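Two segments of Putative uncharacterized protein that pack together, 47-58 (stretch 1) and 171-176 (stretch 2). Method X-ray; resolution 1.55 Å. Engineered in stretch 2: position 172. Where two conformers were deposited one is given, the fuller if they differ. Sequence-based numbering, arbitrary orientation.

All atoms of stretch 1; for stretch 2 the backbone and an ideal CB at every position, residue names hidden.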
# COMPACT_ATOMS: atom_id res chain seq x y z
N ALA A 47 0.80 0.06 5.23
CA ALA A 47 -0.38 -0.20 6.04
C ALA A 47 -0.58 -1.69 6.27
O ALA A 47 -0.12 -2.51 5.49
CB ALA A 47 -1.62 0.40 5.38
N SER A 48 -1.25 -2.01 7.37
CA SER A 48 -1.69 -3.37 7.65
C SER A 48 -3.09 -3.55 7.09
O SER A 48 -3.96 -2.68 7.28
CB SER A 48 -1.72 -3.59 9.17
OG SER A 48 -2.58 -4.66 9.50
N LEU A 49 -3.33 -4.67 6.43
CA LEU A 49 -4.63 -4.93 5.83
C LEU A 49 -5.75 -5.13 6.86
O LEU A 49 -6.93 -5.07 6.52
CB LEU A 49 -4.57 -6.13 4.88
CG LEU A 49 -3.74 -5.92 3.61
CD1 LEU A 49 -3.51 -7.23 2.85
CD2 LEU A 49 -4.41 -4.89 2.70
N THR A 50 -5.37 -5.38 8.12
CA THR A 50 -6.33 -5.66 9.18
C THR A 50 -6.50 -4.46 10.12
O THR A 50 -7.19 -4.54 11.14
CB THR A 50 -5.89 -6.87 10.02
OG1 THR A 50 -4.58 -6.61 10.55
CG2 THR A 50 -5.86 -8.14 9.17
N CYS A 51 -5.86 -3.35 9.78
CA CYS A 51 -5.91 -2.16 10.62
C CYS A 51 -7.17 -1.35 10.35
O CYS A 51 -7.42 -0.93 9.22
CB CYS A 51 -4.65 -1.33 10.40
SG CYS A 51 -4.75 0.33 11.08
N TYR A 52 -7.96 -1.13 11.39
CA TYR A 52 -9.30 -0.52 11.28
C TYR A 52 -9.30 0.87 10.64
O TYR A 52 -10.03 1.11 9.66
CB TYR A 52 -10.02 -0.52 12.64
CG TYR A 52 -11.41 0.09 12.62
CD1 TYR A 52 -12.37 -0.34 11.70
CD2 TYR A 52 -11.77 1.08 13.53
CE1 TYR A 52 -13.65 0.22 11.69
CE2 TYR A 52 -13.03 1.64 13.52
CZ TYR A 52 -13.97 1.20 12.60
OH TYR A 52 -15.22 1.77 12.62
N HIS A 53 -8.50 1.79 11.16
CA HIS A 53 -8.39 3.11 10.53
C HIS A 53 -7.91 3.04 9.09
O HIS A 53 -8.33 3.83 8.26
CB HIS A 53 -7.47 4.04 11.31
CG HIS A 53 -7.96 4.33 12.68
ND1 HIS A 53 -7.19 4.97 13.63
CD2 HIS A 53 -9.15 4.06 13.28
CE1 HIS A 53 -7.88 5.08 14.75
NE2 HIS A 53 -9.07 4.54 14.57
N CYS A 54 -6.99 2.11 8.82
CA CYS A 54 -6.50 1.90 7.46
C CYS A 54 -7.68 1.56 6.56
O CYS A 54 -7.87 2.17 5.51
CB CYS A 54 -5.48 0.75 7.43
SG CYS A 54 -3.83 1.15 8.08
N SER A 55 -8.47 0.59 6.99
CA SER A 55 -9.64 0.17 6.23
C SER A 55 -10.56 1.35 5.93
O SER A 55 -10.98 1.55 4.79
CB SER A 55 -10.40 -0.92 6.99
OG SER A 55 -11.63 -1.20 6.36
N LEU A 56 -10.88 2.13 6.96
CA LEU A 56 -11.78 3.27 6.79
C LEU A 56 -11.21 4.26 5.80
O LEU A 56 -11.92 4.78 4.94
CB LEU A 56 -12.07 3.96 8.13
CG LEU A 56 -12.83 3.14 9.17
CD1 LEU A 56 -12.89 3.88 10.49
CD2 LEU A 56 -14.23 2.80 8.68
N PHE A 57 -9.91 4.53 5.91
CA PHE A 57 -9.24 5.41 4.96
C PHE A 57 -9.40 4.88 3.53
O PHE A 57 -9.73 5.62 2.61
CB PHE A 57 -7.76 5.57 5.29
CG PHE A 57 -6.97 6.26 4.22
CD1 PHE A 57 -7.03 7.64 4.08
CD2 PHE A 57 -6.19 5.54 3.33
CE1 PHE A 57 -6.32 8.29 3.09
CE2 PHE A 57 -5.47 6.18 2.34
CZ PHE A 57 -5.53 7.56 2.21
N HIS A 58 -9.18 3.58 3.35
CA HIS A 58 -9.31 2.98 2.02
C HIS A 58 -10.74 2.94 1.48
O HIS A 58 -10.94 2.96 0.27
CB HIS A 58 -8.63 1.61 1.98
CG HIS A 58 -7.16 1.74 1.83
ND1 HIS A 58 -6.55 1.82 0.60
CD2 HIS A 58 -6.18 1.93 2.75
CE1 HIS A 58 -5.25 2.00 0.77
NE2 HIS A 58 -5.00 2.07 2.06
N UNK A 171 3.48 2.89 14.12
CA UNK A 171 2.05 2.77 13.89
C UNK A 171 1.71 2.94 12.41
O UNK A 171 2.45 3.58 11.67
CB UNK A 171 1.29 3.80 14.73
N UNK A 172 0.59 2.37 12.00
CA UNK A 172 0.13 2.49 10.63
C UNK A 172 -1.28 3.09 10.62
O UNK A 172 -2.00 2.99 11.61
CB UNK A 172 0.15 1.13 9.93
N UNK A 173 -1.67 3.72 9.50
CA UNK A 173 -0.86 3.81 8.28
C UNK A 173 0.17 4.95 8.29
O UNK A 173 0.07 5.90 9.08
CB UNK A 173 -1.79 3.99 7.07
N UNK A 174 1.14 4.85 7.39
CA UNK A 174 2.10 5.92 7.17
C UNK A 174 2.17 6.18 5.67
O UNK A 174 2.15 5.24 4.86
CB UNK A 174 3.48 5.57 7.74
N UNK A 175 2.25 7.46 5.30
CA UNK A 175 2.35 7.87 3.91
C UNK A 175 3.56 8.74 3.69
O UNK A 175 3.85 9.64 4.49
CB UNK A 175 1.08 8.61 3.47
N UNK A 176 4.28 8.49 2.61
CA UNK A 176 5.35 9.37 2.19
C UNK A 176 4.94 9.95 0.85
O UNK A 176 4.66 9.21 -0.10
CB UNK A 176 6.69 8.64 2.11

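Position 171 stands apart from stretch 1. Its ideal CB has nothing of that segment within 5.5 Å, and its phi/psi of -105/155 is an extended conformation open to most residues, so the contact leaves the choice free. The deposited residue is Ala 171, whose methyl group makes no contact here.

Position 172 is different. Its CA-to-CB bond points toward stretch 1, and the ideal CB lies 4.1 Å from Ala 47 CA, 4.3 Å from Ser 48 N and 4.4 Å from Cys 54 SG. The site is thus lined by backbone and by the sulfurs of Cys 51 and Cys 54. A compact side chain would suit it, either aliphatic, to pack against carbon and sulfur, or small and hydroxylated, since Ser 48 N is a possible donor close by. The backbone, at -123/157, is extended and readily accepts a beta-branched residue. The deposited residue is Val 172, an engineered substitution, with chi1 at -81° (m). Its CG1 lies 4.0 Å from Ala 47 CA, while its CG2 approaches Ser 48 CB at 4.2 Å and Cys 51 SG at 4.4 Å. Valine fills the space by van der Waals contact alone: CG2 is 4.1 Å from Ser 48 N, which is buried by the contact and has no partner in the model. The backbone carbonyl adds a polar link, because a water donates to Val 172 O (O to O 3.3 Å) and also hydrogen-bonds His 53 ND1, 3.0 Å from the water O.

At position 173 the CA-to-CB bond runs sideways, yet the ideal CB is 3.6 Å from Cys 54 SG and 4.0 Å from Ala 47 CB. The surroundings are apolar, and a small or compact hydrophobic residue would fit. The backbone gives a stronger hint: the CA atoms of 172 and 173 lie only 2.9 Å apart, the mark of a cis peptide, which strongly favours proline, and a phi of -84° suits its ring. Pro 173 is the deposited residue, its ring puckered C-gamma endo. Its CD packs 3.6 Å from Cys 54 SG, and its CB meets Ala 47 CB at 4.1 Å.

Position 174 begins a strand, with CA-to-CB directed away from stretch 1. Many residues would do, and beta-branched ones suit the extended backbone. Ile 174 is found, making no contact across the interface.

Position 175 points toward stretch 1 again, but no atom of that segment comes within 5.5 Å of its ideal CB. A short side chain would leave the gap unbridged; a long aliphatic or aromatic one could reach the ring of Phe 57. Phe 175 does so with chi1 at -55° (m). Its CZ comes 3.5 Å from Phe 57 CE2, over one face of the Phe 57 ring, in an offset edge-to-face pair with planes at 60° and centroids 4.9 Å apart.

Position 176 is out of reach of stretch 1, which therefore sets no preference. Phe 176 occupies it.

Stretch 2, residues 171-176: AVPIFF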
# COMPACT_ATOMS: atom_id res chain seq x y z
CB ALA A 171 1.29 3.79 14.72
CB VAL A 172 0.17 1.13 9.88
CG1 VAL A 172 1.58 0.84 9.40
CG2 VAL A 172 -0.34 0.00 10.79
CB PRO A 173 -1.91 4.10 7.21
CG PRO A 173 -2.95 4.91 7.95
CD PRO A 173 -2.96 4.42 9.37
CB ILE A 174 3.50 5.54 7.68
CG1 ILE A 174 3.51 5.46 9.21
CG2 ILE A 174 4.53 6.54 7.19
CD1 ILE A 174 3.47 6.82 9.89
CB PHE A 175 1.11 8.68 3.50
CG PHE A 175 -0.19 7.97 3.75
CD1 PHE A 175 -0.79 7.23 2.75
CD2 PHE A 175 -0.81 8.05 4.99
CE1 PHE A 175 -1.98 6.57 2.98
CE2 PHE A 175 -2.00 7.40 5.23
CZ PHE A 175 -2.59 6.65 4.22
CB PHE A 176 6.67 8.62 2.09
CG PHE A 176 7.14 8.05 3.40
CD1 PHE A 176 7.87 8.82 4.29
CD2 PHE A 176 6.84 6.74 3.75
CE1 PHE A 176 8.30 8.30 5.49
CE2 PHE A 176 7.26 6.21 4.95
CZ PHE A 176 7.99 6.99 5.83
O HOH W 1 -4.46 4.95 12.50
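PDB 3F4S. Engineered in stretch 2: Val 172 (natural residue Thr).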